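Long-range contacts in nicking enzyme (Staphylococcus aureus, PDB 4HTE), which probably nicks plasmid DNA at the origin of transfer as a conjugative relaxase, the chain here being its largely helical C-terminal domain: residues 85-89 with 109-113; 176-182 with 195-201; 273-277 with 318-322. All coordinates share one frame; numbering follows the deposited sequence.

Contact 1: 85-89 with 109-113; sequences NEVFE and DDEKI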
loop_
_atom_site.group_PDB
_atom_site.type_symbol
_atom_site.label_atom_id
_atom_site.label_comp_id
_atom_site.label_asym_id
_atom_site.label_seq_id
_atom_site.Cartn_x
_atom_site.Cartn_y
_atom_site.Cartn_z
ATOM N N ASN A 85 -0.750 -22.191 -10.053
ATOM C CA ASN A 85 0.634 -21.777 -9.855
ATOM C C ASN A 85 1.616 -22.793 -10.437
ATOM O O ASN A 85 2.618 -22.418 -11.048
ATOM C CB ASN A 85 0.912 -21.574 -8.363
ATOM C CG ASN A 85 2.210 -20.831 -8.105
ATOM O OD1 ASN A 85 2.494 -19.816 -8.742
ATOM N ND2 ASN A 85 3.006 -21.336 -7.168
ATOM N N GLU A 86 1.326 -24.077 -10.241
ATOM C CA GLU A 86 2.170 -25.151 -10.758
ATOM C C GLU A 86 2.322 -25.014 -12.266
ATOM O O GLU A 86 3.393 -25.265 -12.821
ATOM C CB GLU A 86 1.567 -26.518 -10.419
ATOM C CG GLU A 86 1.538 -26.835 -8.928
ATOM C CD GLU A 86 0.765 -28.102 -8.610
ATOM O OE1 GLU A 86 0.205 -28.713 -9.546
ATOM O OE2 GLU A 86 0.717 -28.490 -7.422
ATOM N N VAL A 87 1.238 -24.612 -12.922
ATOM C CA VAL A 87 1.243 -24.399 -14.361
ATOM C C VAL A 87 2.204 -23.279 -14.739
ATOM O O VAL A 87 3.015 -23.424 -15.656
ATOM C CB VAL A 87 -0.157 -24.030 -14.872
ATOM C CG1 VAL A 87 -0.092 -23.596 -16.327
ATOM C CG2 VAL A 87 -1.109 -25.200 -14.701
ATOM N N PHE A 88 2.099 -22.160 -14.031
ATOM C CA PHE A 88 2.936 -20.998 -14.305
ATOM C C PHE A 88 4.413 -21.290 -14.063
ATOM O O PHE A 88 5.276 -20.838 -14.817
ATOM C CB PHE A 88 2.503 -19.814 -13.438
ATOM C CG PHE A 88 1.264 -19.112 -13.932
ATOM C CD1 PHE A 88 0.575 -19.573 -15.044
ATOM C CD2 PHE A 88 0.796 -17.979 -13.284
ATOM C CE1 PHE A 88 -0.559 -18.921 -15.493
ATOM C CE2 PHE A 88 -0.338 -17.325 -13.733
ATOM C CZ PHE A 88 -1.013 -17.798 -14.839
ATOM N N GLU A 89 4.698 -22.048 -13.010
ATOM C CA GLU A 89 6.073 -22.347 -12.632
ATOM C C GLU A 89 6.778 -23.120 -13.742
ATOM O O GLU A 89 7.935 -22.849 -14.059
ATOM C CB GLU A 89 6.099 -23.146 -11.327
ATOM C CG GLU A 89 7.298 -22.849 -10.438
ATOM C CD GLU A 89 7.063 -23.244 -8.990
ATOM O OE1 GLU A 89 6.165 -24.075 -8.736
ATOM O OE2 GLU A 89 7.772 -22.717 -8.106
ATOM N N ASP A 109 11.193 -18.194 -7.996
ATOM C CA ASP A 109 10.122 -18.813 -8.766
ATOM C C ASP A 109 8.972 -17.838 -8.994
ATOM O O ASP A 109 8.507 -17.673 -10.120
ATOM C CB ASP A 109 9.622 -20.070 -8.057
ATOM C CG ASP A 109 10.683 -21.151 -7.980
ATOM O OD1 ASP A 109 11.875 -20.824 -8.156
ATOM O OD2 ASP A 109 10.327 -22.324 -7.740
ATOM N N ASP A 110 8.515 -17.194 -7.924
ATOM C CA ASP A 110 7.456 -16.199 -8.043
ATOM C C ASP A 110 7.868 -15.087 -8.997
ATOM O O ASP A 110 7.132 -14.750 -9.926
ATOM C CB ASP A 110 7.106 -15.615 -6.675
ATOM C CG ASP A 110 6.092 -16.457 -5.929
ATOM O OD1 ASP A 110 5.287 -17.143 -6.593
ATOM O OD2 ASP A 110 6.101 -16.433 -4.680
ATOM N N GLU A 111 9.047 -14.522 -8.766
ATOM C CA GLU A 111 9.560 -13.461 -9.621
ATOM C C GLU A 111 9.574 -13.916 -11.078
ATOM O O GLU A 111 9.056 -13.225 -11.953
ATOM C CB GLU A 111 10.961 -13.046 -9.173
ATOM C CG GLU A 111 10.980 -12.282 -7.857
ATOM C CD GLU A 111 12.383 -12.047 -7.332
ATOM O OE1 GLU A 111 13.341 -12.566 -7.941
ATOM O OE2 GLU A 111 12.528 -11.341 -6.310
ATOM N N LYS A 112 10.155 -15.084 -11.330
ATOM C CA LYS A 112 10.207 -15.640 -12.677
ATOM C C LYS A 112 8.822 -15.663 -13.313
ATOM O O LYS A 112 8.620 -15.120 -14.397
ATOM C CB LYS A 112 10.780 -17.057 -12.648
ATOM C CG LYS A 112 12.282 -17.121 -12.443
ATOM C CD LYS A 112 12.742 -18.558 -12.276
ATOM C CE LYS A 112 14.253 -18.657 -12.175
ATOM N NZ LYS A 112 14.692 -19.975 -11.630
ATOM N N ILE A 113 7.874 -16.297 -12.632
ATOM C CA ILE A 113 6.507 -16.396 -13.126
ATOM C C ILE A 113 5.979 -15.031 -13.549
ATOM O O ILE A 113 5.425 -14.881 -14.638
ATOM C CB ILE A 113 5.573 -16.976 -12.055
ATOM C CG1 ILE A 113 5.897 -18.451 -11.819
ATOM C CG2 ILE A 113 4.123 -16.823 -12.481
ATOM C CD1 ILE A 113 5.380 -18.981 -10.506
#
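Ile113 supplies the apolar part of this contact, pressing on the face of helix 64-99 formed by Asn85, Phe88 and Glu89. Its branches divide the work. CG2 packs on the base of Phe88, 3.5 Å from Phe88 CB, and meets the ring obliquely at CD2. CG1 lies against the backbone next to it, 3.9 Å from Phe88 O. With CG1 placed beside its own backbone N (chi1 -69°), Ile113 sends CD1 along the helix surface to Asn85, where CD1 stands 3.5 Å from Asn85 OD1. The side chains of Phe88 and Ile113 cross at about a right angle; the phenylalanine ring leads away from 109-113 and touches Leu28 of helix 22-35, while Ile113 also rests on Ala92.

The polar part is a meeting of two acids. Glu89, extended beyond CG, brings OE2 to 2.6 Å from Asp109 OD2, and the two carboxylate planes stand 81° apart. Asp110 adds a further acid, its OD1 6.3 Å from Glu89 OE2.

The backbones keep their distance: the axes of the short segments approach to 10.0 Å at an angle of 77°, so side chains fill the crossing between helix 64-99 and the first turn of helix 109-122, both within the middle helical domain. Chemically, the contact combines a buried isoleucine with three acids close by, Glu89, Asp109 and Asp110, whose like charges would be expected to disfavour one another unless they are partly neutralised.

Contact 2: 176-182 with 195-201; sequences ILEKNNL and MEDSLKI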
loop_
_atom_site.group_PDB
_atom_site.type_symbol
_atom_site.label_atom_id
_atom_site.label_comp_id
_atom_site.label_asym_id
_atom_site.label_seq_id
_atom_site.Cartn_x
_atom_site.Cartn_y
_atom_site.Cartn_z
ATOM N N ILE A 176 -12.254 -6.279 25.382
ATOM C CA ILE A 176 -12.801 -7.627 25.451
ATOM C C ILE A 176 -12.144 -8.415 26.586
ATOM O O ILE A 176 -12.760 -9.307 27.170
ATOM C CB ILE A 176 -12.627 -8.381 24.115
ATOM C CG1 ILE A 176 -13.420 -9.690 24.123
ATOM C CG2 ILE A 176 -11.164 -8.653 23.836
ATOM C CD1 ILE A 176 -14.885 -9.512 23.838
ATOM N N LEU A 177 -10.900 -8.075 26.905
ATOM C CA LEU A 177 -10.180 -8.741 27.987
ATOM C C LEU A 177 -10.701 -8.293 29.348
ATOM O O LEU A 177 -10.905 -9.110 30.244
ATOM C CB LEU A 177 -8.679 -8.466 27.883
ATOM C CG LEU A 177 -7.950 -9.103 26.697
ATOM C CD1 LEU A 177 -6.459 -8.812 26.768
ATOM C CD2 LEU A 177 -8.198 -10.596 26.638
ATOM N N GLU A 178 -10.911 -6.990 29.502
ATOM C CA GLU A 178 -11.491 -6.459 30.729
ATOM C C GLU A 178 -12.876 -7.051 30.949
ATOM O O GLU A 178 -13.234 -7.414 32.069
ATOM C CB GLU A 178 -11.576 -4.934 30.675
ATOM C CG GLU A 178 -10.236 -4.235 30.809
ATOM C CD GLU A 178 -10.368 -2.725 30.838
ATOM O OE1 GLU A 178 -11.508 -2.229 30.968
ATOM O OE2 GLU A 178 -9.333 -2.031 30.730
ATOM N N LYS A 179 -13.651 -7.149 29.875
ATOM C CA LYS A 179 -14.992 -7.717 29.947
ATOM C C LYS A 179 -14.985 -9.105 30.582
ATOM O O LYS A 179 -15.904 -9.462 31.320
ATOM C CB LYS A 179 -15.610 -7.792 28.551
ATOM C CG LYS A 179 -16.890 -8.610 28.491
ATOM C CD LYS A 179 -17.451 -8.672 27.080
ATOM C CE LYS A 179 -18.571 -9.697 26.972
ATOM N NZ LYS A 179 -19.142 -9.775 25.595
ATOM N N ASN A 180 -13.953 -9.890 30.289
ATOM C CA ASN A 180 -13.852 -11.247 30.815
ATOM C C ASN A 180 -12.874 -11.347 31.980
ATOM O O ASN A 180 -12.597 -12.440 32.473
ATOM C CB ASN A 180 -13.431 -12.210 29.706
ATOM C CG ASN A 180 -14.474 -12.331 28.615
ATOM O OD1 ASN A 180 -15.266 -13.274 28.594
ATOM N ND2 ASN A 180 -14.484 -11.371 27.700
ATOM N N ASN A 181 -12.356 -10.203 32.416
ATOM C CA ASN A 181 -11.395 -10.156 33.513
ATOM C C ASN A 181 -10.132 -10.960 33.206
ATOM O O ASN A 181 -9.493 -11.499 34.111
ATOM C CB ASN A 181 -12.038 -10.653 34.811
ATOM C CG ASN A 181 -13.192 -9.776 35.263
ATOM O OD1 ASN A 181 -13.071 -8.551 35.313
ATOM N ND2 ASN A 181 -14.323 -10.397 35.581
ATOM N N LEU A 182 -9.774 -11.031 31.926
ATOM C CA LEU A 182 -8.583 -11.757 31.497
ATOM C C LEU A 182 -7.432 -10.795 31.235
ATOM O O LEU A 182 -7.637 -9.674 30.775
ATOM C CB LEU A 182 -8.876 -12.573 30.236
ATOM C CG LEU A 182 -10.100 -13.491 30.308
ATOM C CD1 LEU A 182 -10.216 -14.329 29.049
ATOM C CD2 LEU A 182 -10.049 -14.384 31.539
HETATM N N MSE A 195 -14.323 -20.057 26.236
HETATM C CA MSE A 195 -15.260 -18.946 26.376
HETATM C C MSE A 195 -15.934 -18.621 25.051
HETATM O O MSE A 195 -15.514 -19.097 23.997
HETATM C CB MSE A 195 -14.531 -17.707 26.892
HETATM C CG MSE A 195 -14.837 -17.377 28.339
HETATM SE SE MSE A 195 -13.231 -17.109 29.409
HETATM C CE MSE A 195 -12.591 -18.954 29.428
ATOM N N GLU A 196 -16.982 -17.806 25.108
ATOM C CA GLU A 196 -17.687 -17.394 23.903
ATOM C C GLU A 196 -16.851 -16.401 23.110
ATOM O O GLU A 196 -16.910 -16.367 21.881
ATOM C CB GLU A 196 -19.030 -16.758 24.258
ATOM C CG GLU A 196 -19.976 -17.679 25.002
ATOM C CD GLU A 196 -21.364 -17.086 25.139
ATOM O OE1 GLU A 196 -21.548 -15.911 24.756
ATOM O OE2 GLU A 196 -22.269 -17.792 25.632
ATOM N N ASP A 197 -16.068 -15.596 23.822
ATOM C CA ASP A 197 -15.300 -14.529 23.193
ATOM C C ASP A 197 -13.930 -14.984 22.695
ATOM O O ASP A 197 -13.271 -14.256 21.956
ATOM C CB ASP A 197 -15.120 -13.366 24.169
ATOM C CG ASP A 197 -16.420 -12.645 24.467
ATOM O OD1 ASP A 197 -17.264 -12.531 23.554
ATOM O OD2 ASP A 197 -16.595 -12.189 25.616
ATOM N N SER A 198 -13.507 -16.180 23.092
ATOM C CA SER A 198 -12.195 -16.699 22.710
ATOM C C SER A 198 -11.856 -16.408 21.251
ATOM O O SER A 198 -10.844 -15.775 20.951
ATOM C CB SER A 198 -12.140 -18.208 22.924
ATOM O OG SER A 198 -13.150 -18.646 23.810
ATOM N N LEU A 199 -12.703 -16.887 20.348
ATOM C CA LEU A 199 -12.470 -16.717 18.921
ATOM C C LEU A 199 -12.257 -15.250 18.571
ATOM O O LEU A 199 -11.420 -14.921 17.730
ATOM C CB LEU A 199 -13.639 -17.288 18.120
ATOM C CG LEU A 199 -13.875 -18.789 18.303
ATOM C CD1 LEU A 199 -15.007 -19.269 17.409
ATOM C CD2 LEU A 199 -12.602 -19.575 18.023
ATOM N N LYS A 200 -13.014 -14.368 19.213
ATOM C CA LYS A 200 -12.846 -12.938 18.998
ATOM C C LYS A 200 -11.512 -12.475 19.567
ATOM O O LYS A 200 -10.808 -11.677 18.954
ATOM C CB LYS A 200 -13.996 -12.159 19.639
ATOM C CG LYS A 200 -15.346 -12.433 18.997
ATOM C CD LYS A 200 -16.499 -11.917 19.845
ATOM C CE LYS A 200 -17.161 -10.698 19.221
ATOM N NZ LYS A 200 -18.558 -10.526 19.711
ATOM N N ILE A 201 -11.164 -12.985 20.740
ATOM C CA ILE A 201 -9.911 -12.618 21.378
ATOM C C ILE A 201 -8.745 -12.951 20.454
ATOM O O ILE A 201 -7.845 -12.135 20.261
ATOM C CB ILE A 201 -9.739 -13.335 22.731
ATOM C CG1 ILE A 201 -10.954 -13.062 23.623
ATOM C CG2 ILE A 201 -8.448 -12.893 23.403
ATOM C CD1 ILE A 201 -10.665 -13.100 25.102
#
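Ile201, Asp197 and Ile176 bury the most surface here, and the rest of the contact can be read from what each of them touches. Asp197 reaches across to the end of helix 159-179, where its OD2 accepts a hydrogen bond from Asn180 ND2 at 3.1 Å (N-H...O angle 159°). The donor comes to the anti side of the carboxylate, 19° out of its plane, and the amide and carboxylate planes are nearly perpendicular. Asn180 ND2 also donates to Ile176 O at 2.7 Å; both acceptors lie close to the amide plane, so the two bonds together fix how the amide is turned. Lys179, extended beyond CG, runs across Asp197 at about a right angle and forms a long salt bridge, Lys179 NZ to Asp197 OD2 3.5 Å.

Ile176 adds a carbon contact to the same carboxylate. Its CG1 is anti to the backbone N (chi1 -170°), which carries CD1 over to Asp197 CG at 3.5 Å. Ile201 builds the apolar layer: its CD1 meets Leu177 CD2 at 3.8 Å and Leu182 CD1 at 4.2 Å. Beyond it, Leu182 CD1 and the selenium of Met195, a selenomethionine, come tip to tip at 4.1 Å.

Helix 159-179 ends in a Schellman motif, with Asn181 at the C-prime position, Leu182 N bonded to Leu177 O and Asn181 N to Glu178 O. That turn brings Leu182 round to the same apolar group. The contact thus packs the end of helix 159-179 against the start of helix 198-227, while the intervening helix 184-188 joins the apolar layer, Phe184 touching Leu177 and Val187 touching Ile201.

Contact 3: 273-277 with 318-322; sequences IPKYS and EYDFD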
loop_
_atom_site.group_PDB
_atom_site.type_symbol
_atom_site.label_atom_id
_atom_site.label_comp_id
_atom_site.label_asym_id
_atom_site.label_seq_id
_atom_site.Cartn_x
_atom_site.Cartn_y
_atom_site.Cartn_z
ATOM N N ILE A 273 14.129 24.260 -2.349
ATOM C CA ILE A 273 13.410 24.821 -3.490
ATOM C C ILE A 273 11.942 25.018 -3.119
ATOM O O ILE A 273 11.346 24.143 -2.495
ATOM C CB ILE A 273 13.476 23.890 -4.713
ATOM C CG1 ILE A 273 14.928 23.617 -5.108
ATOM C CG2 ILE A 273 12.719 24.498 -5.883
ATOM C CD1 ILE A 273 15.065 22.613 -6.219
ATOM N N PRO A 274 11.349 26.162 -3.504
ATOM C CA PRO A 274 9.948 26.406 -3.156
ATOM C C PRO A 274 8.969 25.959 -4.243
ATOM O O PRO A 274 9.130 26.311 -5.413
ATOM C CB PRO A 274 9.904 27.926 -2.991
ATOM C CG PRO A 274 11.044 28.454 -3.863
ATOM C CD PRO A 274 11.907 27.283 -4.278
ATOM N N LYS A 275 7.966 25.180 -3.850
ATOM C CA LYS A 275 6.924 24.736 -4.768
ATOM C C LYS A 275 6.092 25.901 -5.297
ATOM O O LYS A 275 5.630 25.873 -6.439
ATOM C CB LYS A 275 6.012 23.720 -4.072
ATOM C CG LYS A 275 4.692 23.464 -4.783
ATOM C CD LYS A 275 4.185 22.058 -4.501
ATOM C CE LYS A 275 2.709 21.901 -4.835
ATOM N NZ LYS A 275 2.267 20.480 -4.741
ATOM N N TYR A 276 5.910 26.927 -4.471
ATOM C CA TYR A 276 5.030 28.042 -4.813
ATOM C C TYR A 276 5.757 29.377 -4.901
ATOM O O TYR A 276 6.862 29.539 -4.384
ATOM C CB TYR A 276 3.902 28.155 -3.786
ATOM C CG TYR A 276 2.931 27.003 -3.827
ATOM C CD1 TYR A 276 2.113 26.807 -4.929
ATOM C CD2 TYR A 276 2.825 26.114 -2.765
ATOM C CE1 TYR A 276 1.224 25.758 -4.980
ATOM C CE2 TYR A 276 1.934 25.058 -2.806
ATOM C CZ TYR A 276 1.136 24.885 -3.917
ATOM O OH TYR A 276 0.244 23.838 -3.969
ATOM N N SER A 277 5.113 30.330 -5.568
ATOM C CA SER A 277 5.596 31.700 -5.628
ATOM C C SER A 277 5.245 32.404 -4.326
ATOM O O SER A 277 4.449 31.896 -3.538
ATOM C CB SER A 277 4.942 32.432 -6.799
ATOM O OG SER A 277 4.940 31.626 -7.964
ATOM N N GLU A 318 -6.151 24.959 -9.341
ATOM C CA GLU A 318 -5.234 26.020 -9.743
ATOM C C GLU A 318 -3.813 25.844 -9.196
ATOM O O GLU A 318 -2.839 26.047 -9.921
ATOM C CB GLU A 318 -5.785 27.384 -9.302
ATOM C CG GLU A 318 -7.189 27.722 -9.811
ATOM C CD GLU A 318 -7.235 28.041 -11.295
ATOM O OE1 GLU A 318 -6.282 27.682 -12.019
ATOM O OE2 GLU A 318 -8.230 28.662 -11.732
ATOM N N TYR A 319 -3.696 25.457 -7.928
ATOM C CA TYR A 319 -2.416 25.508 -7.220
ATOM C C TYR A 319 -1.827 24.135 -6.890
ATOM O O TYR A 319 -0.614 24.011 -6.726
ATOM C CB TYR A 319 -2.576 26.330 -5.936
ATOM C CG TYR A 319 -2.947 27.780 -6.186
ATOM C CD1 TYR A 319 -4.275 28.165 -6.364
ATOM C CD2 TYR A 319 -1.970 28.763 -6.245
ATOM C CE1 TYR A 319 -4.610 29.494 -6.595
ATOM C CE2 TYR A 319 -2.298 30.088 -6.475
ATOM C CZ TYR A 319 -3.616 30.448 -6.648
ATOM O OH TYR A 319 -3.939 31.767 -6.878
ATOM N N ASP A 320 -2.670 23.108 -6.811
ATOM C CA ASP A 320 -2.214 21.779 -6.405
ATOM C C ASP A 320 -2.138 21.719 -4.882
ATOM O O ASP A 320 -1.269 21.055 -4.317
ATOM C CB ASP A 320 -0.835 21.483 -7.008
ATOM C CG ASP A 320 -0.461 20.013 -6.950
ATOM O OD1 ASP A 320 -1.342 19.152 -7.148
ATOM O OD2 ASP A 320 0.733 19.721 -6.717
ATOM N N PHE A 321 -3.055 22.419 -4.223
ATOM C CA PHE A 321 -3.099 22.446 -2.767
ATOM C C PHE A 321 -4.240 21.581 -2.246
ATOM O O PHE A 321 -5.409 21.839 -2.535
ATOM C CB PHE A 321 -3.263 23.882 -2.267
ATOM C CG PHE A 321 -2.989 24.049 -0.800
ATOM C CD1 PHE A 321 -1.692 24.006 -0.315
ATOM C CD2 PHE A 321 -4.028 24.247 0.095
ATOM C CE1 PHE A 321 -1.436 24.159 1.035
ATOM C CE2 PHE A 321 -3.778 24.400 1.446
ATOM C CZ PHE A 321 -2.481 24.355 1.916
ATOM N N ASP A 322 -3.895 20.553 -1.477
ATOM C CA ASP A 322 -4.890 19.646 -0.919
ATOM C C ASP A 322 -5.117 19.934 0.560
ATOM O O ASP A 322 -4.445 19.368 1.423
ATOM C CB ASP A 322 -4.447 18.194 -1.104
ATOM C CG ASP A 322 -5.619 17.239 -1.227
ATOM O OD1 ASP A 322 -6.423 17.157 -0.275
ATOM O OD2 ASP A 322 -5.735 16.570 -2.276
#
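Lys275 NZ is gripped by two oxygens: Asp320 OD2, at 2.6 Å in a hydrogen-bonded salt bridge, and the backbone oxygen of Tyr257. The ammonium approaches Asp320 from above the carboxylate plane, 38° out of it, and also makes a cation-pi contact with the Tyr257 ring. With CG anti to the backbone N (chi1 165°) and the chain extended beyond it, Lys275 spans the gap between the segments.

The same lysine lies over one face of the Tyr276 ring, its CG 3.7 Å above the plane and over the centre. Tyr276 OH donates to Tyr319 O at 2.9 Å, from above the carbonyl plane, while Tyr276 CE1 packs 4.0 Å from Tyr319 CB. The Tyr276 hydroxyl also sits at the edge of the Phe321 ring, OH 3.9 Å from Phe321 CB.

Asp320 is a calcium-binding residue in this protein, as is Asp328; in this model the Asp320 side chain lies about 4 Å from a calcium ion, too far for direct coordination. The contact therefore adjoins the metal site.

In the fold, the loop between helices 245-269 and 278-293 meets the chain leaving helix 302-319, with Asp320 turning at positive phi. Glu335 of helix 327-339 accepts a hydrogen bond from Tyr276 N, and Phe321 packs between that helix, through Leu329 and Leu332, and helix 278-293, through Ile284 and Val288.

How the contacts relate
The three contacts follow one another in series along the chain, each closing before the next opens, and none touches another. Between centres, contacts 1 and 2 are about 42 Å apart, contacts 1 and 3 about 45 Å, and contacts 2 and 3 about 51 Å; the nearest atoms of any two are at least about 28 Å apart. Contact 3 lies across the chain's centre from both of the others. No helix is shared: contact 1 joins helices 64-99 and 109-122, contact 2 helices 159-179 and 198-227, and contact 3 a loop and the end of helix 302-319. The three are separate local packings in different parts of this largely helical domain, and only contact 3 includes a calcium-binding residue.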